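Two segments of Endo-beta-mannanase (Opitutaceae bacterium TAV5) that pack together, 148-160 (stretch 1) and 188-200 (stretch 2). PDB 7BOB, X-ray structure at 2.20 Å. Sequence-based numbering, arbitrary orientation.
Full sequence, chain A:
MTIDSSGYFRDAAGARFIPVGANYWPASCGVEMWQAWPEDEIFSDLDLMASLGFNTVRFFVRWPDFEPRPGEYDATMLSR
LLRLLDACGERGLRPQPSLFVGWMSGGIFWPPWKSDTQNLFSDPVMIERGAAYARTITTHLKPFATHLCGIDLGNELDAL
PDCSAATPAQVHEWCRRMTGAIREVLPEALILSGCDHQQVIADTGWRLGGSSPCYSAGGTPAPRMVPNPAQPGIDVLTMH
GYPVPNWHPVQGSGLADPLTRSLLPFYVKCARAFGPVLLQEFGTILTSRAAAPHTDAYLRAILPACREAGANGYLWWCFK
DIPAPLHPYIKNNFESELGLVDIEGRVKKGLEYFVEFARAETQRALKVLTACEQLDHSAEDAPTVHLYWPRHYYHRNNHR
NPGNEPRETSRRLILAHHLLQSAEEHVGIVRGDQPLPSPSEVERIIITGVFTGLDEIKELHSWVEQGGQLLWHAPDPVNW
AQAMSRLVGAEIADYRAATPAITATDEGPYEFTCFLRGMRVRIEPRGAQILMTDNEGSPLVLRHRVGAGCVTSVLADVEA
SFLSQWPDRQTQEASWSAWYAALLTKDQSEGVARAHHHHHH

Stretch 1, residues 148-160: LCGIDLGNELDAL
Stretch 2 188-200: EALILSGCDHQQV

The two stretches run parallel: Gly150 CA lies 4.4 Å from Leu190 CA, and Ile151 CA from Ile191 CA and Asp152 CA from Leu192 CA are both 4.7 Å; beyond the strands, Asn155 lies nearest Gly194 and Glu156 nearest Cys195.

Stretch 2 approaches at Ala189, whose small CB meets Ile151 CD1 at 3.9 Å, the isoleucine (chi1 m, chi2 t) reaching back along its neighbour. Leu190 (phi/psi -87/120) offers its O to Ile151 N, a short 2.5 Å hydrogen bond. The same O lies 3.0 Å from Gly150 CA; an ideal CB there would fall 2.7 Å from Leu192 CD1, and the positive phi (76°) also favours glycine.

Ile191 (-110/131) and Leu192 (-108/153) are extended. Ile191 shares a sheet face with Ile151, and its CG2 touches Leu153 CB at 4.4 Å, an apolar contact. Leu192, on the face of Asp152, donates from N to Ile151 O (2.9 Å) and accepts at O from Leu153 N (2.8 Å), so the bonds alternate across the parallel pair.

At Ser193 (-74/-43) the chain turns. The side chain (chi1 p) points away from stretch 1, and its OG accepts from Cys195 N at 3.0 Å, steadying the turn. Gly194 (85/6) must be compact: an ideal CB would sit 1.6 Å from Gly154 O. Its CA instead makes a CA-H...O contact with that oxygen at 3.1 Å, while Gly194 O accepts from Glu156 N (2.8 Å).

Cys195 (-79/164, chi1 m) packs its CB 3.4 Å from Asp158 OD1, which also accepts from Asp196 N at 3.3 Å. Asp196 (-115/-158, chi1 p) caps the coming helix, OD1 accepting from Gln198 N at 2.8 Å. Asp196 OD1 lies only 2.6 Å from Asp158 OD2 (chi1 p), close enough that one acid probably holds a proton. Gln198 (chi1 m) then lays CB 3.1 Å from Asp158 OD2.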

ATOM      1  N   LEU A 148       0.492 -45.804   7.195  1.00 55.92           N
ATOM      2  CA  LEU A 148       0.225 -44.400   6.934  1.00 58.21           C
ATOM      3  C   LEU A 148       0.175 -44.142   5.435  1.00 57.38           C
ATOM      4  O   LEU A 148       0.597 -44.963   4.620  1.00 62.32           O
ATOM      5  CB  LEU A 148       1.301 -43.525   7.571  1.00 52.88           C
ATOM      6  CG  LEU A 148       1.383 -43.667   9.084  1.00 54.85           C
ATOM      7  CD1 LEU A 148       2.457 -42.749   9.630  1.00 48.15           C
ATOM      8  CD2 LEU A 148       0.029 -43.364   9.682  1.00 52.09           C
ATOM      9  N   CYS A 149      -0.383 -42.993   5.077  1.00 55.94           N
ATOM     10  CA  CYS A 149      -0.234 -42.464   3.730  1.00 52.81           C
ATOM     11  C   CYS A 149       0.601 -41.202   3.823  1.00 54.07           C
ATOM     12  O   CYS A 149       0.119 -40.113   3.486  1.00 51.12           O
ATOM     13  CB  CYS A 149      -1.595 -42.193   3.089  1.00 54.56           C
ATOM     14  SG  CYS A 149      -1.535 -41.628   1.341  1.00 57.42           S
ATOM     15  N   GLY A 150       1.830 -41.318   4.320  1.00 53.98           N
ATOM     16  CA  GLY A 150       2.660 -40.155   4.564  1.00 54.05           C
ATOM     17  C   GLY A 150       2.246 -39.401   5.818  1.00 51.11           C
ATOM     18  O   GLY A 150       1.155 -39.566   6.356  1.00 52.79           O
ATOM     19  N   ILE A 151       3.152 -38.557   6.299  1.00 50.79           N
ATOM     20  CA  ILE A 151       2.866 -37.643   7.399  1.00 49.53           C
ATOM     21  C   ILE A 151       2.793 -36.225   6.837  1.00 51.07           C
ATOM     22  O   ILE A 151       3.750 -35.743   6.221  1.00 51.35           O
ATOM     23  CB  ILE A 151       3.913 -37.751   8.518  1.00 52.37           C
ATOM     24  CG1 ILE A 151       3.871 -39.169   9.127  1.00 47.39           C
ATOM     25  CG2 ILE A 151       3.688 -36.644   9.569  1.00 44.24           C
ATOM     26  CD1 ILE A 151       5.082 -39.512   9.966  1.00 51.78           C
ATOM     27  N   ASP A 152       1.661 -35.562   7.066  1.00 49.80           N
ATOM     28  CA  ASP A 152       1.406 -34.207   6.585  1.00 50.81           C
ATOM     29  C   ASP A 152       1.950 -33.191   7.593  1.00 51.54           C
ATOM     30  O   ASP A 152       1.471 -33.119   8.732  1.00 50.27           O
ATOM     31  CB  ASP A 152      -0.094 -34.009   6.361  1.00 47.34           C
ATOM     32  CG  ASP A 152      -0.409 -32.753   5.580  1.00 51.92           C
ATOM     33  OD1 ASP A 152       0.417 -32.377   4.723  1.00 53.49           O
ATOM     34  OD2 ASP A 152      -1.478 -32.143   5.811  1.00 52.93           O
ATOM     35  N   LEU A 153       2.943 -32.409   7.167  1.00 51.47           N
ATOM     36  CA  LEU A 153       3.590 -31.431   8.047  1.00 49.41           C
ATOM     37  C   LEU A 153       2.579 -30.502   8.715  1.00 50.48           C
ATOM     38  O   LEU A 153       2.661 -30.226   9.917  1.00 49.15           O
ATOM     39  CB  LEU A 153       4.604 -30.622   7.242  1.00 46.92           C
ATOM     40  CG  LEU A 153       5.567 -29.739   8.026  1.00 52.04           C
ATOM     41  CD1 LEU A 153       6.165 -30.545   9.190  1.00 52.48           C
ATOM     42  CD2 LEU A 153       6.646 -29.229   7.098  1.00 46.13           C
ATOM     43  N   GLY A 154       1.629 -29.993   7.946  1.00 49.52           N
ATOM     44  CA  GLY A 154       0.579 -29.171   8.517  1.00 50.85           C
ATOM     45  C   GLY A 154      -0.348 -28.740   7.407  1.00 51.69           C
ATOM     46  O   GLY A 154      -0.096 -28.993   6.230  1.00 54.44           O
ATOM     47  N   ASN A 155      -1.434 -28.087   7.792  1.00 48.55           N
ATOM     48  CA  ASN A 155      -2.428 -27.653   6.831  1.00 45.47           C
ATOM     49  C   ASN A 155      -2.162 -26.211   6.390  1.00 47.67           C
ATOM     50  O   ASN A 155      -2.301 -25.273   7.186  1.00 45.81           O
ATOM     51  CB  ASN A 155      -3.837 -27.763   7.383  1.00 43.95           C
ATOM     52  CG  ASN A 155      -4.841 -27.455   6.310  1.00 46.98           C
ATOM     53  OD1 ASN A 155      -4.643 -27.875   5.176  1.00 46.46           O
ATOM     54  ND2 ASN A 155      -5.863 -26.666   6.622  1.00 45.99           N
ATOM     55  N   GLU A 156      -1.793 -26.048   5.120  1.00 45.67           N
ATOM     56  CA  GLU A 156      -1.738 -24.741   4.461  1.00 47.32           C
ATOM     57  C   GLU A 156      -0.883 -23.773   5.265  1.00 45.85           C
ATOM     58  O   GLU A 156      -1.290 -22.651   5.582  1.00 48.87           O
ATOM     59  CB  GLU A 156      -3.148 -24.192   4.233  1.00 46.73           C
ATOM     60  CG  GLU A 156      -4.017 -25.155   3.408  1.00 46.61           C
ATOM     61  CD  GLU A 156      -5.190 -24.489   2.716  1.00 50.79           C
ATOM     62  OE1 GLU A 156      -5.712 -23.470   3.243  1.00 54.23           O
ATOM     63  OE2 GLU A 156      -5.595 -24.997   1.639  1.00 54.17           O
ATOM     64  N   LEU A 157       0.317 -24.239   5.623  1.00 43.66           N
ATOM     65  CA  LEU A 157       1.209 -23.426   6.430  1.00 46.20           C
ATOM     66  C   LEU A 157       1.588 -22.151   5.699  1.00 51.50           C
ATOM     67  O   LEU A 157       1.985 -21.171   6.336  1.00 47.89           O
ATOM     68  CB  LEU A 157       2.455 -24.226   6.812  1.00 46.47           C
ATOM     69  CG  LEU A 157       2.217 -25.379   7.813  1.00 47.67           C
ATOM     70  CD1 LEU A 157       3.305 -26.455   7.692  1.00 45.05           C
ATOM     71  CD2 LEU A 157       2.107 -24.856   9.242  1.00 45.32           C
ATOM     72  N   ASP A 158       1.443 -22.139   4.374  1.00 47.35           N
ATOM     73  CA  ASP A 158       1.755 -20.972   3.574  1.00 48.39           C
ATOM     74  C   ASP A 158       0.643 -19.929   3.579  1.00 47.36           C
ATOM     75  O   ASP A 158       0.840 -18.844   3.031  1.00 53.24           O
ATOM     76  CB  ASP A 158       2.036 -21.421   2.149  1.00 47.33           C
ATOM     77  CG  ASP A 158       0.836 -22.090   1.525  1.00 47.54           C
ATOM     78  OD1 ASP A 158       0.406 -23.129   2.010  1.00 51.21           O
ATOM     79  OD2 ASP A 158       0.284 -21.564   0.561  1.00 55.37           O
ATOM     80  N   ALA A 159      -0.527 -20.249   4.120  1.00 49.34           N
ATOM     81  CA  ALA A 159      -1.617 -19.296   4.255  1.00 48.24           C
ATOM     82  C   ALA A 159      -1.523 -18.484   5.538  1.00 52.51           C
ATOM     83  O   ALA A 159      -2.293 -17.534   5.710  1.00 52.04           O
ATOM     84  CB  ALA A 159      -2.961 -20.032   4.230  1.00 45.98           C
ATOM     85  N   LEU A 160      -0.616 -18.862   6.438  1.00 49.42           N
ATOM     86  CA  LEU A 160      -0.531 -18.258   7.753  1.00 49.88           C
ATOM     87  C   LEU A 160       0.003 -16.828   7.656  1.00 50.18           C
ATOM     88  O   LEU A 160       0.953 -16.566   6.907  1.00 46.06           O
ATOM     89  CB  LEU A 160       0.390 -19.079   8.647  1.00 44.84           C
ATOM     90  CG  LEU A 160      -0.174 -20.402   9.162  1.00 45.57           C
ATOM     91  CD1 LEU A 160       0.947 -21.255   9.736  1.00 43.58           C
ATOM     92  CD2 LEU A 160      -1.289 -20.159  10.181  1.00 46.42           C
ATOM     93  N   GLU A 188      12.446 -42.885   7.581  1.00 64.40           N
ATOM     94  CA  GLU A 188      12.050 -43.204   6.215  1.00 61.86           C
ATOM     95  C   GLU A 188      10.629 -42.765   5.888  1.00 58.30           C
ATOM     96  O   GLU A 188      10.111 -43.118   4.823  1.00 55.06           O
ATOM     97  CB  GLU A 188      12.199 -44.712   5.958  1.00 61.99           C
ATOM     98  CG  GLU A 188      13.628 -45.216   6.064  1.00 63.60           C
ATOM     99  CD  GLU A 188      14.627 -44.288   5.379  1.00 70.60           C
ATOM    100  OE1 GLU A 188      14.523 -44.091   4.148  1.00 72.25           O
ATOM    101  OE2 GLU A 188      15.514 -43.744   6.075  1.00 73.87           O
ATOM    102  N   ALA A 189       9.980 -42.029   6.783  1.00 58.74           N
ATOM    103  CA  ALA A 189       8.609 -41.607   6.541  1.00 59.39           C
ATOM    104  C   ALA A 189       8.512 -40.726   5.296  1.00 56.36           C
ATOM    105  O   ALA A 189       9.459 -40.021   4.915  1.00 54.18           O
ATOM    106  CB  ALA A 189       8.068 -40.845   7.754  1.00 55.95           C
ATOM    107  N   LEU A 190       7.345 -40.784   4.658  1.00 55.32           N
ATOM    108  CA  LEU A 190       6.961 -39.829   3.631  1.00 54.04           C
ATOM    109  C   LEU A 190       6.309 -38.627   4.314  1.00 55.75           C
ATOM    110  O   LEU A 190       5.306 -38.772   5.026  1.00 52.83           O
ATOM    111  CB  LEU A 190       6.012 -40.468   2.621  1.00 58.66           C
ATOM    112  CG  LEU A 190       6.591 -41.609   1.770  1.00 63.21           C
ATOM    113  CD1 LEU A 190       5.659 -41.979   0.626  1.00 58.49           C
ATOM    114  CD2 LEU A 190       7.970 -41.246   1.245  1.00 60.16           C
ATOM    115  N   ILE A 191       6.905 -37.452   4.127  1.00 52.19           N
ATOM    116  CA  ILE A 191       6.399 -36.193   4.666  1.00 52.92           C
ATOM    117  C   ILE A 191       5.878 -35.344   3.511  1.00 53.00           C
ATOM    118  O   ILE A 191       6.550 -35.190   2.483  1.00 50.03           O
ATOM    119  CB  ILE A 191       7.480 -35.451   5.469  1.00 52.30           C
ATOM    120  CG1 ILE A 191       8.096 -36.401   6.505  1.00 52.78           C
ATOM    121  CG2 ILE A 191       6.897 -34.247   6.172  1.00 50.00           C
ATOM    122  CD1 ILE A 191       9.283 -35.822   7.233  1.00 49.14           C
ATOM    123  N   LEU A 192       4.664 -34.834   3.668  1.00 49.86           N
ATOM    124  CA  LEU A 192       4.063 -33.925   2.711  1.00 50.66           C
ATOM    125  C   LEU A 192       4.032 -32.539   3.333  1.00 51.81           C
ATOM    126  O   LEU A 192       3.985 -32.397   4.562  1.00 48.71           O
ATOM    127  CB  LEU A 192       2.648 -34.359   2.331  1.00 48.08           C
ATOM    128  CG  LEU A 192       2.428 -35.839   2.000  1.00 50.16           C
ATOM    129  CD1 LEU A 192       1.897 -36.608   3.183  1.00 49.16           C
ATOM    130  CD2 LEU A 192       1.457 -35.945   0.857  1.00 52.27           C
ATOM    131  N   SER A 193       4.062 -31.515   2.474  1.00 49.55           N
ATOM    132  CA  SER A 193       4.076 -30.142   2.967  1.00 47.85           C
ATOM    133  C   SER A 193       2.717 -29.716   3.502  1.00 46.49           C
ATOM    134  O   SER A 193       2.646 -29.068   4.543  1.00 51.54           O
ATOM    135  CB  SER A 193       4.519 -29.185   1.858  1.00 51.37           C
ATOM    136  OG  SER A 193       3.430 -28.871   1.009  1.00 48.20           O
ATOM    137  N   GLY A 194       1.626 -30.052   2.816  1.00 46.42           N
ATOM    138  CA  GLY A 194       0.325 -29.524   3.178  1.00 47.42           C
ATOM    139  C   GLY A 194      -0.001 -28.155   2.588  1.00 49.90           C
ATOM    140  O   GLY A 194      -1.053 -27.584   2.919  1.00 45.14           O
ATOM    141  N   CYS A 195       0.854 -27.618   1.722  1.00 44.79           N
ATOM    142  CA  CYS A 195       0.690 -26.283   1.161  1.00 44.27           C
ATOM    143  C   CYS A 195      -0.342 -26.265   0.030  1.00 49.32           C
ATOM    144  O   CYS A 195      -0.716 -27.302  -0.535  1.00 47.51           O
ATOM    145  CB  CYS A 195       2.038 -25.767   0.652  1.00 42.57           C
ATOM    146  SG  CYS A 195       3.227 -25.400   1.982  1.00 52.46           S
ATOM    147  N   ASP A 196      -0.796 -25.057  -0.315  1.00 48.33           N
ATOM    148  CA  ASP A 196      -1.818 -24.918  -1.340  1.00 39.65           C
ATOM    149  C   ASP A 196      -1.257 -24.178  -2.546  1.00 44.97           C
ATOM    150  O   ASP A 196      -0.036 -24.131  -2.736  1.00 45.63           O
ATOM    151  CB  ASP A 196      -3.072 -24.235  -0.771  1.00 43.06           C
ATOM    152  CG  ASP A 196      -2.818 -22.801  -0.285  1.00 50.15           C
ATOM    153  OD1 ASP A 196      -1.844 -22.171  -0.733  1.00 47.70           O
ATOM    154  OD2 ASP A 196      -3.601 -22.288   0.549  1.00 56.42           O
ATOM    155  N   HIS A 197      -2.132 -23.582  -3.358  1.00 43.85           N
ATOM    156  CA  HIS A 197      -1.687 -22.962  -4.600  1.00 44.90           C
ATOM    157  C   HIS A 197      -0.925 -21.659  -4.377  1.00 45.61           C
ATOM    158  O   HIS A 197      -0.320 -21.146  -5.326  1.00 45.61           O
ATOM    159  CB  HIS A 197      -2.884 -22.758  -5.539  1.00 44.04           C
ATOM    160  CG  HIS A 197      -3.879 -21.745  -5.057  1.00 47.08           C
ATOM    161  ND1 HIS A 197      -4.447 -21.792  -3.799  1.00 46.48           N
ATOM    162  CD2 HIS A 197      -4.411 -20.657  -5.671  1.00 43.87           C
ATOM    163  CE1 HIS A 197      -5.272 -20.766  -3.653  1.00 46.98           C
ATOM    164  NE2 HIS A 197      -5.268 -20.061  -4.772  1.00 44.00           N
ATOM    165  N   GLN A 198      -0.886 -21.132  -3.152  1.00 44.60           N
ATOM    166  CA  GLN A 198      -0.061 -19.954  -2.934  1.00 46.12           C
ATOM    167  C   GLN A 198       1.419 -20.238  -3.112  1.00 45.31           C
ATOM    168  O   GLN A 198       2.197 -19.286  -3.238  1.00 44.06           O
ATOM    169  CB  GLN A 198      -0.344 -19.361  -1.563  1.00 46.01           C
ATOM    170  CG  GLN A 198      -1.807 -19.043  -1.424  1.00 50.54           C
ATOM    171  CD  GLN A 198      -2.044 -17.881  -0.551  1.00 57.03           C
ATOM    172  OE1 GLN A 198      -1.549 -16.797  -0.821  1.00 58.83           O
ATOM    173  NE2 GLN A 198      -2.769 -18.094   0.550  1.00 65.36           N
ATOM    174  N   GLN A 199       1.821 -21.512  -3.167  1.00 39.81           N
ATOM    175  CA  GLN A 199       3.165 -21.827  -3.633  1.00 41.31           C
ATOM    176  C   GLN A 199       3.423 -21.242  -5.015  1.00 45.65           C
ATOM    177  O   GLN A 199       4.569 -20.889  -5.329  1.00 45.26           O
ATOM    178  CB  GLN A 199       3.380 -23.341  -3.697  1.00 45.81           C
ATOM    179  CG  GLN A 199       3.260 -24.084  -2.386  1.00 45.80           C
ATOM    180  CD  GLN A 199       3.310 -25.586  -2.609  1.00 45.54           C
ATOM    181  OE1 GLN A 199       4.387 -26.184  -2.637  1.00 42.18           O
ATOM    182  NE2 GLN A 199       2.150 -26.189  -2.819  1.00 41.98           N
ATOM    183  N   VAL A 200       2.388 -21.162  -5.859  1.00 43.69           N
ATOM    184  CA  VAL A 200       2.524 -20.678  -7.235  1.00 38.30           C
ATOM    185  C   VAL A 200       2.236 -19.182  -7.345  1.00 43.61           C
ATOM    186  O   VAL A 200       2.957 -18.450  -8.025  1.00 42.31           O
ATOM    187  CB  VAL A 200       1.593 -21.470  -8.176  1.00 40.83           C
ATOM    188  CG1 VAL A 200       1.744 -20.958  -9.602  1.00 42.70           C
ATOM    189  CG2 VAL A 200       1.894 -22.974  -8.113  1.00 42.98           C
TER